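Local coordinates for protein 16S rRNA methyltransferase (Streptomyces sp. DSM 40477, PDB 3MQ2) that methylates the N1 position of adenine 1408 in 16S rRNA, using S-adenosyl-L-methionine as methyl donor, and so confers resistance to aminoglycosides such as kanamycin, neomycin and apramycin, at residues N49-V54 / P81-Y85; P158-D164 / D180-L184; L96-L102 / V129-S135. One frame throughout, in Å; residues are numbered along the deposited sequence.

Interaction 1. Residues N49-V54 / P81-Y85; sequences NPSRLV and PNLLY
This contact is a parallel strand pairing at the start of two neighbouring strands in the Rossmann-like methyltransferase sheet. It belongs to the beta-alpha-beta unit of strand 52-58, helix 65-71 and strand 83-87. Strand 83-87 is the outermost strand on its side of the mixed sheet. The short segments 52-54 and 83-85 run at 19° to each other, 5.7 Å apart at closest approach. Val54 pairs with Leu83, with CA atoms 4.8 Å apart. Val54 hydrogen-bonds to the residues on either side of Leu83: Val54 N donates to Asn82 O at 2.8 Å, and Leu84 N donates to Val54 O at 2.9 Å. Both side chains of the pair are on the same face of the sheet and are t at chi1. They meet at Val54 CG1 and Leu83 CD1, 3.9 Å apart, and both pack on helix 40-48. Leu53 points to the other face, against helix 17-24.

Residues 49-52 form a type I beta turn that leads into the strand, closed by Arg52 N donating to Asn49 O at 3.1 Å. Arg52 NH1 donates to Asn49 OD1 at 3.2 Å, while Arg52 NH2 makes a salt bridge with Glu101. Asn49 ND2 hydrogen-bonds to Val45 O. Asn82 extends the pairing with its side chain, p at chi1. Its amide also hydrogen-bonds to Ala46 O in helix 40-48, and Asn82 ND2 donates to Arg52 O at 3.0 Å.

Interaction 2. Residues P158-D164 / D180-L184; sequences PTPDSAD and DCRYL
Two waters bridge this helix start and its strand. Water 1 donates to Pro158 O at 2.7 Å and accepts from Tyr183 OH at 2.6 Å. Water 2 accepts from Cys181 N at 3.0 Å and lies 3.0 Å from Asp164 OD2. Helix 160-164 and strand 180-184 run nearly antiparallel, at 155°, with a closest axis approach of 7.5 Å. Pro160 CA and Cys181 CA are nearest, 4.9 Å apart.

Pro160 packs on backbone and ring: its CB is 3.5 Å from Cys181 O, and its CD makes a CH-pi contact over the Tyr183 ring, 3.8 Å from the centroid. Tyr183, m at chi1, also stacks with Phe207. Cys181, m at chi1, points toward the helix. Its SG is 3.7 Å from Ala163 CB.

Thr159, chi1 p, is the N-cap. Ser162 N donates to Thr159 OG1 at 3.0 Å, and Thr159 N donates to Ser162 OG at 2.8 Å. In the given conformer, Arg182 NE makes a salt bridge with Asp180 OD2, 2.7 Å. Strand 176-184 is a sheet edge, hydrogen-bonded to strand 209-216. This is a capping box opening a helix that packs over the face of the edge strand of a Rossmann-like methyltransferase sheet.

Interaction 3. Residues L96-L102 / V129-S135; sequences LSGVGEL and VCRPGAS
Val99 (chi1 t) and Val129 (chi1 m) form the apolar centre, with Val99 CG2 4.1 Å from Val129 CG2. Leu96 CB lies 3.9 Å from Val129 CB. Cys130 SG is 4.1 Å from both Val99 CB and Leu102 CB.

The backbones pair in parallel in two short runs. Val99 pairs with Cys130, CA atoms 4.2 Å apart. Val99 N donates to Val129 O at 2.8 Å, and Arg131 N to Val99 O at 3.0 Å. Both chains then turn a corner, at Gly100 and at residues 132-133 of type II turn 131-134. Pairing resumes with Glu101 and Ser135, CA atoms 4.7 Å apart. Ser135 N donates to Gly100 O at 3.0 Å, and Leu102 N to Ser135 O at 2.9 Å.

At the polar edge, Gly100 CA lies over the Arg131 guanidinium, 3.4 Å from Arg131 NH1; a CB would clash there. Gly98 phi is positive (67°), favouring glycine. Water 4 joins Gly98 O (2.8 Å) to Arg131 NH1 (3.1 Å), which also salt-bridges Asp29. Glu101 OE2 salt-bridges Arg52 NH2.

Strand 99-105 lies between strands 29-34 and 134-141 in the Rossmann-like sheet. Leu96 packs on helix 17-24, and Cys130 and Ala134 touch Ile216 of strand 209-216.

Overall arrangement
The three contacts follow in series along the chain, and none nests in or crosses another. Interaction 1 comes first and closes the loop through helix 65-71, joining the outermost strand 83-87 to strand 52-58. The chain then enters strand 99-105. Interaction 3 closes the next loop, through helices 109-116 and 121-128, near the middle of the sheet. Interaction 2 comes last and closes a helix-turn-strand loop, bringing the start of helix 160-173 against the end of the other outer strand, 176-184. All three reach the same seven-stranded sheet. Interactions 1 and 3 touch through the Arg52-Glu101 salt bridge. Interactions 1 and 2 lie on opposite sides of the chain's centre, their centres 30 Å apart.

Interaction 1. Residues N49-V54 / P81-Y85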
ATOM      1  N   ASN A  49      -5.272 -15.156  -1.628  1.00 22.53           N
ATOM      2  CA  ASN A  49      -6.115 -14.785  -2.763  1.00 18.78           C
ATOM      3  C   ASN A  49      -5.540 -15.283  -4.095  1.00 20.39           C
ATOM      4  O   ASN A  49      -5.099 -14.483  -4.922  1.00 19.17           O
ATOM      5  CB  ASN A  49      -6.280 -13.262  -2.823  1.00 19.44           C
ATOM      6  CG  ASN A  49      -6.978 -12.693  -1.598  1.00 22.32           C
ATOM      7  OD1 ASN A  49      -8.204 -12.583  -1.566  1.00 27.93           O
ATOM      8  ND2 ASN A  49      -6.199 -12.314  -0.590  1.00 18.43           N
ATOM      9  N   PRO A  50      -5.556 -16.607  -4.313  1.00 22.31           N
ATOM     10  CA  PRO A  50      -4.950 -17.246  -5.491  1.00 23.48           C
ATOM     11  C   PRO A  50      -5.509 -16.759  -6.833  1.00 19.79           C
ATOM     12  O   PRO A  50      -4.836 -16.899  -7.850  1.00 21.90           O
ATOM     13  CB  PRO A  50      -5.290 -18.732  -5.292  1.00 26.91           C
ATOM     14  CG  PRO A  50      -5.481 -18.877  -3.823  1.00 32.84           C
ATOM     15  CD  PRO A  50      -6.114 -17.596  -3.375  1.00 27.82           C
ATOM     16  N   SER A  51      -6.713 -16.196  -6.835  1.00 19.53           N
ATOM     17  CA  SER A  51      -7.342 -15.767  -8.080  1.00 22.09           C
ATOM     18  C   SER A  51      -7.089 -14.300  -8.432  1.00 20.44           C
ATOM     19  O   SER A  51      -7.553 -13.818  -9.467  1.00 22.81           O
ATOM     20  CB  SER A  51      -8.850 -16.033  -8.030  1.00 29.48           C
ATOM     21  OG  SER A  51      -9.482 -15.143  -7.129  1.00 34.60           O
ATOM     22  N   ARG A  52      -6.353 -13.590  -7.584  1.00 19.83           N
ATOM     23  CA  ARG A  52      -6.024 -12.196  -7.866  1.00 18.94           C
ATOM     24  C   ARG A  52      -4.526 -12.032  -8.027  1.00 20.28           C
ATOM     25  O   ARG A  52      -3.745 -12.772  -7.425  1.00 16.09           O
ATOM     26  CB  ARG A  52      -6.552 -11.290  -6.756  1.00 19.25           C
ATOM     27  CG  ARG A  52      -8.020 -11.545  -6.463  1.00 28.87           C
ATOM     28  CD  ARG A  52      -8.392 -11.123  -5.058  1.00 34.40           C
ATOM     29  NE  ARG A  52      -8.582  -9.686  -4.982  1.00 32.43           N
ATOM     30  CZ  ARG A  52      -8.899  -9.030  -3.874  1.00 31.70           C
ATOM     31  NH1 ARG A  52      -9.060  -9.682  -2.729  1.00 37.05           N
ATOM     32  NH2 ARG A  52      -9.052  -7.716  -3.916  1.00 26.84           N
ATOM     33  N   LEU A  53      -4.134 -11.085  -8.872  1.00 14.69           N
ATOM     34  CA  LEU A  53      -2.726 -10.762  -9.059  1.00 13.55           C
ATOM     35  C   LEU A  53      -2.359  -9.667  -8.078  1.00 10.37           C
ATOM     36  O   LEU A  53      -3.020  -8.637  -8.027  1.00 15.06           O
ATOM     37  CB  LEU A  53      -2.476 -10.285 -10.487  1.00 15.70           C
ATOM     38  CG  LEU A  53      -1.066  -9.803 -10.815  1.00 16.27           C
ATOM     39  CD1 LEU A  53      -0.056 -10.885 -10.528  1.00 16.53           C
ATOM     40  CD2 LEU A  53      -0.982  -9.341 -12.282  1.00 19.55           C
ATOM     41  N   VAL A  54      -1.310  -9.889  -7.296  1.00  9.27           N
ATOM     42  CA  VAL A  54      -0.907  -8.908  -6.285  1.00  9.04           C
ATOM     43  C   VAL A  54       0.383  -8.264  -6.729  1.00 11.81           C
ATOM     44  O   VAL A  54       1.359  -8.959  -6.991  1.00 11.52           O
ATOM     45  CB  VAL A  54      -0.700  -9.562  -4.897  1.00 11.01           C
ATOM     46  CG1 VAL A  54      -0.281  -8.512  -3.849  1.00  9.81           C
ATOM     47  CG2 VAL A  54      -1.988 -10.281  -4.464  1.00 11.59           C
ATOM     48  N   PRO A  81       2.781 -17.618  -7.963  1.00 20.33           N
ATOM     49  CA  PRO A  81       2.710 -17.130  -9.343  1.00 18.27           C
ATOM     50  C   PRO A  81       1.994 -15.792  -9.457  1.00 17.22           C
ATOM     51  O   PRO A  81       2.173 -15.094 -10.453  1.00 17.88           O
ATOM     52  CB  PRO A  81       1.859 -18.198 -10.034  1.00 19.43           C
ATOM     53  CG  PRO A  81       0.938 -18.664  -8.950  1.00 22.71           C
ATOM     54  CD  PRO A  81       1.794 -18.685  -7.706  1.00 23.41           C
ATOM     55  N   ASN A  82       1.194 -15.454  -8.453  1.00 13.60           N
ATOM     56  CA  ASN A  82       0.309 -14.289  -8.522  1.00 14.26           C
ATOM     57  C   ASN A  82       0.827 -13.108  -7.716  1.00 15.19           C
ATOM     58  O   ASN A  82       0.053 -12.343  -7.154  1.00 14.87           O
ATOM     59  CB  ASN A  82      -1.096 -14.655  -8.040  1.00 12.64           C
ATOM     60  CG  ASN A  82      -1.120 -15.105  -6.582  1.00 16.02           C
ATOM     61  OD1 ASN A  82      -0.166 -15.713  -6.089  1.00 19.10           O
ATOM     62  ND2 ASN A  82      -2.214 -14.808  -5.887  1.00 16.13           N
ATOM     63  N   LEU A  83       2.144 -12.972  -7.665  1.00 12.35           N
ATOM     64  CA  LEU A  83       2.782 -11.943  -6.852  1.00  8.70           C
ATOM     65  C   LEU A  83       3.952 -11.343  -7.621  1.00 11.83           C
ATOM     66  O   LEU A  83       4.828 -12.056  -8.110  1.00 13.50           O
ATOM     67  CB  LEU A  83       3.265 -12.561  -5.539  1.00 11.79           C
ATOM     68  CG  LEU A  83       3.984 -11.653  -4.539  1.00 11.88           C
ATOM     69  CD1 LEU A  83       3.150 -10.407  -4.210  1.00 11.86           C
ATOM     70  CD2 LEU A  83       4.282 -12.459  -3.271  1.00 10.81           C
ATOM     71  N   LEU A  84       3.957 -10.022  -7.721  1.00  9.20           N
ATOM     72  CA  LEU A  84       4.959  -9.314  -8.483  1.00  9.58           C
ATOM     73  C   LEU A  84       5.457  -8.134  -7.659  1.00  9.20           C
ATOM     74  O   LEU A  84       4.672  -7.282  -7.252  1.00 10.80           O
ATOM     75  CB  LEU A  84       4.331  -8.822  -9.792  1.00 10.98           C
ATOM     76  CG  LEU A  84       5.125  -7.857 -10.654  1.00 13.56           C
ATOM     77  CD1 LEU A  84       6.358  -8.546 -11.202  1.00 15.77           C
ATOM     78  CD2 LEU A  84       4.241  -7.358 -11.798  1.00 17.03           C
ATOM     79  N   TYR A  85       6.762  -8.104  -7.397  1.00  7.54           N
ATOM     80  CA  TYR A  85       7.390  -6.986  -6.701  1.00  9.42           C
ATOM     81  C   TYR A  85       8.054  -6.052  -7.711  1.00  8.87           C
ATOM     82  O   TYR A  85       8.797  -6.499  -8.590  1.00 11.64           O
ATOM     83  CB  TYR A  85       8.438  -7.499  -5.707  1.00 10.15           C
ATOM     84  CG  TYR A  85       7.821  -8.211  -4.532  1.00  9.03           C
ATOM     85  CD1 TYR A  85       7.273  -7.497  -3.482  1.00  9.30           C
ATOM     86  CD2 TYR A  85       7.765  -9.603  -4.487  1.00  9.29           C
ATOM     87  CE1 TYR A  85       6.700  -8.147  -2.404  1.00 10.44           C
ATOM     88  CE2 TYR A  85       7.185 -10.262  -3.423  1.00 11.87           C
ATOM     89  CZ  TYR A  85       6.654  -9.525  -2.387  1.00 12.16           C
ATOM     90  OH  TYR A  85       6.081 -10.172  -1.322  1.00 11.67           O
TER

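Interaction 2. Residues P158-D164 / D180-L184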
ATOM      1  N   PRO A 158      -4.654  12.557  13.344  1.00 14.62           N
ATOM      2  CA  PRO A 158      -6.051  12.343  12.949  1.00 14.73           C
ATOM      3  C   PRO A 158      -6.774  11.327  13.822  1.00 18.71           C
ATOM      4  O   PRO A 158      -6.188  10.379  14.337  1.00 17.23           O
ATOM      5  CB  PRO A 158      -5.935  11.806  11.523  1.00 17.01           C
ATOM      6  CG  PRO A 158      -4.594  11.138  11.493  1.00 20.35           C
ATOM      7  CD  PRO A 158      -3.707  11.984  12.374  1.00 18.30           C
ATOM      8  N   THR A 159      -8.072  11.540  13.984  1.00 21.54           N
ATOM      9  CA  THR A 159      -8.907  10.617  14.728  1.00 17.00           C
ATOM     10  C   THR A 159     -10.035  10.226  13.794  1.00 19.20           C
ATOM     11  O   THR A 159     -10.223  10.867  12.759  1.00 22.26           O
ATOM     12  CB  THR A 159      -9.514  11.291  15.963  1.00 22.81           C
ATOM     13  OG1 THR A 159     -10.431  12.308  15.538  1.00 25.75           O
ATOM     14  CG2 THR A 159      -8.420  11.915  16.824  1.00 25.70           C
ATOM     15  N   PRO A 160     -10.792   9.178  14.152  1.00 20.21           N
ATOM     16  CA  PRO A 160     -11.933   8.806  13.317  1.00 23.53           C
ATOM     17  C   PRO A 160     -12.807  10.017  13.004  1.00 24.96           C
ATOM     18  O   PRO A 160     -13.208  10.206  11.854  1.00 27.78           O
ATOM     19  CB  PRO A 160     -12.688   7.810  14.202  1.00 23.34           C
ATOM     20  CG  PRO A 160     -11.610   7.159  14.994  1.00 22.77           C
ATOM     21  CD  PRO A 160     -10.617   8.252  15.285  1.00 18.84           C
ATOM     22  N   ASP A 161     -13.088  10.841  14.007  1.00 21.04           N
ATOM     23  CA  ASP A 161     -13.963  11.986  13.788  1.00 33.64           C
ATOM     24  C   ASP A 161     -13.297  13.102  12.989  1.00 33.13           C
ATOM     25  O   ASP A 161     -13.886  13.639  12.050  1.00 33.83           O
ATOM     26  CB  ASP A 161     -14.496  12.528  15.114  1.00 38.69           C
ATOM     27  CG  ASP A 161     -15.392  11.536  15.826  1.00 48.17           C
ATOM     28  OD1 ASP A 161     -15.955  10.649  15.149  1.00 49.25           O
ATOM     29  OD2 ASP A 161     -15.535  11.642  17.061  1.00 50.28           O
ATOM     30  N   SER A 162     -12.074  13.457  13.357  1.00 31.30           N
ATOM     31  CA  SER A 162     -11.405  14.571  12.703  1.00 29.17           C
ATOM     32  C   SER A 162     -11.120  14.239  11.246  1.00 30.67           C
ATOM     33  O   SER A 162     -11.146  15.116  10.382  1.00 34.60           O
ATOM     34  CB  SER A 162     -10.110  14.938  13.434  1.00 34.10           C
ATOM     35  OG  SER A 162      -9.098  13.976  13.201  1.00 35.43           O
ATOM     36  N   ALA A 163     -10.843  12.967  10.976  1.00 33.56           N
ATOM     37  CA  ALA A 163     -10.571  12.522   9.612  1.00 34.68           C
ATOM     38  C   ALA A 163     -11.813  12.691   8.751  1.00 35.80           C
ATOM     39  O   ALA A 163     -11.742  13.180   7.620  1.00 35.17           O
ATOM     40  CB  ALA A 163     -10.118  11.076   9.608  1.00 37.24           C
ATOM     41  N   ASP A 164     -12.955  12.281   9.290  1.00 33.03           N
ATOM     42  CA  ASP A 164     -14.224  12.513   8.615  1.00 39.84           C
ATOM     43  C   ASP A 164     -14.379  14.000   8.324  1.00 42.75           C
ATOM     44  O   ASP A 164     -15.043  14.388   7.367  1.00 50.92           O
ATOM     45  CB  ASP A 164     -15.397  12.027   9.472  1.00 43.56           C
ATOM     46  CG  ASP A 164     -15.398  10.522   9.671  0.41 45.54           C
ATOM     47  OD1 ASP A 164     -15.931  10.059  10.703  0.64 46.36           O
ATOM     48  OD2 ASP A 164     -14.870   9.802   8.798  0.51 45.01           O
ATOM     49  N   ASP A 180     -14.937   5.308   5.462  1.00 16.32           N
ATOM     50  CA  ASP A 180     -14.815   4.888   6.843  1.00 17.31           C
ATOM     51  C   ASP A 180     -13.459   5.239   7.430  1.00 13.40           C
ATOM     52  O   ASP A 180     -12.435   5.175   6.749  1.00 13.05           O
ATOM     53  CB  ASP A 180     -15.048   3.389   6.966  1.00 17.44           C
ATOM     54  CG  ASP A 180     -15.116   2.936   8.406  1.00 32.23           C
ATOM     55  OD1 ASP A 180     -16.171   3.147   9.049  1.00 26.43           O
ATOM     56  OD2 ASP A 180     -14.117   2.376   8.898  1.00 35.55           O
ATOM     57  N   CYS A 181     -13.469   5.634   8.697  0.60 15.74           N
ATOM     58  CA  CYS A 181     -12.243   5.894   9.440  0.60 14.80           C
ATOM     59  C   CYS A 181     -12.373   5.249  10.810  0.60 17.31           C
ATOM     60  O   CYS A 181     -13.305   5.552  11.558  0.60 17.40           O
ATOM     61  CB  CYS A 181     -12.015   7.398   9.603  0.60 16.79           C
ATOM     62  SG  CYS A 181     -12.081   8.346   8.059  0.60 20.16           S
ATOM     63  N   ARG A 182     -11.463   4.344  11.141  1.00 13.02           N
ATOM     64  CA  ARG A 182     -11.522   3.710  12.456  0.55 15.63           C
ATOM     65  C   ARG A 182     -10.158   3.258  12.960  1.00 13.65           C
ATOM     66  O   ARG A 182      -9.267   2.954  12.180  1.00 12.89           O
ATOM     67  CB  ARG A 182     -12.483   2.521  12.421  0.55 18.50           C
ATOM     68  CG  ARG A 182     -12.073   1.420  11.458  0.55 17.96           C
ATOM     69  CD  ARG A 182     -13.077   0.270  11.474  0.55 20.15           C
ATOM     70  NE  ARG A 182     -14.391   0.693  11.009  0.55 18.45           N
ATOM     71  CZ  ARG A 182     -15.528   0.482  11.669  0.55 28.61           C
ATOM     72  NH1 ARG A 182     -15.523  -0.157  12.832  0.55 33.11           N
ATOM     73  NH2 ARG A 182     -16.676   0.906  11.161  0.55 32.82           N
ATOM     74  N   TYR A 183     -10.013   3.213  14.278  1.00 16.70           N
ATOM     75  CA  TYR A 183      -8.805   2.687  14.878  1.00 13.02           C
ATOM     76  C   TYR A 183      -8.766   1.175  14.685  1.00 13.30           C
ATOM     77  O   TYR A 183      -9.809   0.501  14.721  1.00 16.04           O
ATOM     78  CB  TYR A 183      -8.782   2.990  16.371  1.00 13.47           C
ATOM     79  CG  TYR A 183      -8.558   4.435  16.745  1.00 14.75           C
ATOM     80  CD1 TYR A 183      -7.432   5.126  16.313  1.00 14.16           C
ATOM     81  CD2 TYR A 183      -9.461   5.096  17.567  1.00 19.41           C
ATOM     82  CE1 TYR A 183      -7.222   6.447  16.679  1.00 13.37           C
ATOM     83  CE2 TYR A 183      -9.258   6.411  17.943  1.00 17.51           C
ATOM     84  CZ  TYR A 183      -8.137   7.082  17.502  1.00 16.88           C
ATOM     85  OH  TYR A 183      -7.937   8.388  17.876  1.00 20.55           O
ATOM     86  N   LEU A 184      -7.565   0.648  14.462  1.00 12.50           N
ATOM     87  CA  LEU A 184      -7.354  -0.791  14.405  1.00  9.80           C
ATOM     88  C   LEU A 184      -6.702  -1.246  15.697  1.00 15.20           C
ATOM     89  O   LEU A 184      -5.738  -0.629  16.161  1.00 15.00           O
ATOM     90  CB  LEU A 184      -6.435  -1.163  13.238  1.00 13.16           C
ATOM     91  CG  LEU A 184      -6.951  -0.950  11.818  1.00 13.15           C
ATOM     92  CD1 LEU A 184      -5.974  -1.626  10.876  1.00 13.38           C
ATOM     93  CD2 LEU A 184      -8.353  -1.515  11.655  1.00 17.06           C
TER
HETATM   94  O   HOH W   1      -5.784   9.529  16.902  1.00 19.00           O
HETATM   95  O   HOH W   2     -15.850   7.096   9.758  1.00 28.56           O

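Interaction 3. Residues L96-L102 / V129-S135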
ATOM      1  N   LEU A  96       0.648   0.947 -14.485  1.00 13.40           N
ATOM      2  CA  LEU A  96      -0.429   0.032 -14.129  1.00 13.20           C
ATOM      3  C   LEU A  96      -1.768   0.661 -14.483  1.00 14.34           C
ATOM      4  O   LEU A  96      -1.930   1.876 -14.434  1.00 14.10           O
ATOM      5  CB  LEU A  96      -0.377  -0.272 -12.625  1.00 14.41           C
ATOM      6  CG  LEU A  96       0.853  -1.024 -12.107  1.00 21.53           C
ATOM      7  CD1 LEU A  96       1.029  -0.839 -10.606  1.00 19.29           C
ATOM      8  CD2 LEU A  96       0.748  -2.495 -12.451  1.00 26.66           C
ATOM      9  N   SER A  97      -2.744  -0.167 -14.828  1.00 13.68           N
ATOM     10  CA  SER A  97      -4.069   0.359 -15.087  1.00 13.03           C
ATOM     11  C   SER A  97      -5.106  -0.606 -14.540  1.00 12.88           C
ATOM     12  O   SER A  97      -4.866  -1.808 -14.476  1.00 17.33           O
ATOM     13  CB  SER A  97      -4.282   0.538 -16.587  1.00 23.88           C
ATOM     14  OG  SER A  97      -4.038  -0.687 -17.253  1.00 30.49           O
ATOM     15  N   GLY A  98      -6.244  -0.065 -14.129  1.00 13.09           N
ATOM     16  CA  GLY A  98      -7.369  -0.871 -13.684  1.00 16.21           C
ATOM     17  C   GLY A  98      -7.186  -1.667 -12.399  1.00 17.13           C
ATOM     18  O   GLY A  98      -7.854  -2.681 -12.195  1.00 16.49           O
ATOM     19  N   VAL A  99      -6.288  -1.224 -11.528  1.00 10.75           N
ATOM     20  CA  VAL A  99      -6.145  -1.855 -10.212  1.00  8.85           C
ATOM     21  C   VAL A  99      -7.501  -1.827  -9.492  1.00 13.00           C
ATOM     22  O   VAL A  99      -8.221  -0.838  -9.578  1.00 13.10           O
ATOM     23  CB  VAL A  99      -5.075  -1.135  -9.368  1.00  8.29           C
ATOM     24  CG1 VAL A  99      -5.102  -1.632  -7.922  1.00 12.69           C
ATOM     25  CG2 VAL A  99      -3.680  -1.316  -9.993  1.00 11.64           C
ATOM     26  N   GLY A 100      -7.844  -2.911  -8.790  1.00 11.05           N
ATOM     27  CA  GLY A 100      -9.139  -3.023  -8.129  1.00 11.84           C
ATOM     28  C   GLY A 100      -9.133  -2.817  -6.626  1.00 12.03           C
ATOM     29  O   GLY A 100     -10.185  -2.619  -6.008  1.00 12.00           O
ATOM     30  N   GLU A 101      -7.947  -2.876  -6.032  1.00 13.44           N
ATOM     31  CA  GLU A 101      -7.809  -2.689  -4.592  1.00 11.16           C
ATOM     32  C   GLU A 101      -6.414  -2.143  -4.337  1.00 12.66           C
ATOM     33  O   GLU A 101      -5.430  -2.661  -4.876  1.00 10.78           O
ATOM     34  CB  GLU A 101      -8.020  -4.021  -3.874  1.00 12.81           C
ATOM     35  CG  GLU A 101      -7.776  -3.973  -2.365  1.00 15.86           C
ATOM     36  CD  GLU A 101      -8.316  -5.201  -1.659  1.00 25.69           C
ATOM     37  OE1 GLU A 101      -7.912  -5.455  -0.505  1.00 25.73           O
ATOM     38  OE2 GLU A 101      -9.152  -5.911  -2.253  1.00 26.77           O
ATOM     39  N   LEU A 102      -6.348  -1.068  -3.559  1.00  8.49           N
ATOM     40  CA  LEU A 102      -5.104  -0.359  -3.301  1.00  8.40           C
ATOM     41  C   LEU A 102      -4.839  -0.296  -1.796  1.00 10.11           C
ATOM     42  O   LEU A 102      -5.718   0.101  -1.028  1.00 10.21           O
ATOM     43  CB  LEU A 102      -5.214   1.058  -3.851  1.00 10.94           C
ATOM     44  CG  LEU A 102      -4.040   1.981  -3.561  1.00 16.36           C
ATOM     45  CD1 LEU A 102      -2.859   1.561  -4.419  1.00 21.23           C
ATOM     46  CD2 LEU A 102      -4.437   3.417  -3.865  1.00 21.82           C
ATOM     47  N   VAL A 129      -3.949   4.705 -11.434  1.00  9.49           N
ATOM     48  CA  VAL A 129      -3.703   3.302 -11.771  1.00  8.12           C
ATOM     49  C   VAL A 129      -4.877   2.408 -11.389  1.00  8.08           C
ATOM     50  O   VAL A 129      -4.876   1.212 -11.687  1.00  9.66           O
ATOM     51  CB  VAL A 129      -2.404   2.748 -11.124  1.00  9.10           C
ATOM     52  CG1 VAL A 129      -1.210   3.610 -11.507  1.00 10.80           C
ATOM     53  CG2 VAL A 129      -2.541   2.646  -9.610  1.00 10.91           C
ATOM     54  N   CYS A 130      -5.874   2.994 -10.739  1.00 10.34           N
ATOM     55  CA  CYS A 130      -7.030   2.228 -10.281  1.00 11.44           C
ATOM     56  C   CYS A 130      -8.211   2.439 -11.202  1.00 13.50           C
ATOM     57  O   CYS A 130      -8.370   3.509 -11.788  1.00 13.03           O
ATOM     58  CB  CYS A 130      -7.460   2.680  -8.887  1.00 13.66           C
ATOM     59  SG  CYS A 130      -6.270   2.337  -7.593  1.00 12.43           S
ATOM     60  N   ARG A 131      -9.068   1.432 -11.307  1.00 10.53           N
ATOM     61  CA  ARG A 131     -10.345   1.655 -11.970  1.00 12.30           C
ATOM     62  C   ARG A 131     -11.263   2.428 -11.034  1.00 11.60           C
ATOM     63  O   ARG A 131     -11.156   2.322  -9.810  1.00 13.19           O
ATOM     64  CB  ARG A 131     -10.993   0.330 -12.392  1.00 15.57           C
ATOM     65  CG  ARG A 131     -11.369  -0.578 -11.235  1.00 14.83           C
ATOM     66  CD  ARG A 131     -12.422  -1.619 -11.645  1.00 14.02           C
ATOM     67  NE  ARG A 131     -12.782  -2.466 -10.508  1.00 16.63           N
ATOM     68  CZ  ARG A 131     -12.095  -3.546 -10.153  1.00 20.74           C
ATOM     69  NH1 ARG A 131     -11.030  -3.902 -10.860  1.00 20.86           N
ATOM     70  NH2 ARG A 131     -12.468  -4.266  -9.100  1.00 18.26           N
ATOM     71  N   PRO A 132     -12.186   3.207 -11.607  1.00 12.89           N
ATOM     72  CA  PRO A 132     -13.232   3.788 -10.770  1.00 12.37           C
ATOM     73  C   PRO A 132     -13.961   2.654 -10.050  1.00 15.10           C
ATOM     74  O   PRO A 132     -14.269   1.632 -10.674  1.00 15.89           O
ATOM     75  CB  PRO A 132     -14.166   4.449 -11.789  1.00 14.78           C
ATOM     76  CG  PRO A 132     -13.311   4.703 -12.995  1.00 13.40           C
ATOM     77  CD  PRO A 132     -12.337   3.552 -13.029  1.00 12.76           C
ATOM     78  N   GLY A 133     -14.209   2.822  -8.756  1.00 16.57           N
ATOM     79  CA  GLY A 133     -14.865   1.799  -7.959  1.00 18.42           C
ATOM     80  C   GLY A 133     -13.896   0.914  -7.191  1.00 17.03           C
ATOM     81  O   GLY A 133     -14.316   0.109  -6.355  1.00 16.59           O
ATOM     82  N   ALA A 134     -12.599   1.055  -7.469  1.00 13.76           N
ATOM     83  CA  ALA A 134     -11.576   0.326  -6.723  1.00 11.30           C
ATOM     84  C   ALA A 134     -11.691   0.631  -5.236  1.00 12.98           C
ATOM     85  O   ALA A 134     -12.022   1.747  -4.855  1.00 15.39           O
ATOM     86  CB  ALA A 134     -10.173   0.728  -7.214  1.00  7.96           C
ATOM     87  N   SER A 135     -11.393  -0.354  -4.396  1.00 12.11           N
ATOM     88  CA  SER A 135     -11.373  -0.125  -2.955  0.67 11.23           C
ATOM     89  C   SER A 135      -9.987   0.314  -2.528  1.00 11.28           C
ATOM     90  O   SER A 135      -9.004  -0.005  -3.186  1.00 12.51           O
ATOM     91  CB  SER A 135     -11.758  -1.395  -2.195  0.67 15.54           C
ATOM     92  OG  SER A 135     -10.800  -2.418  -2.389  0.67 15.47           O
TER
HETATM   93  O   HOH W   3      -6.554   2.797 -14.375  1.00 15.05           O
HETATM   94  O   HOH W   4     -10.188  -3.060 -13.758  1.00 19.64           O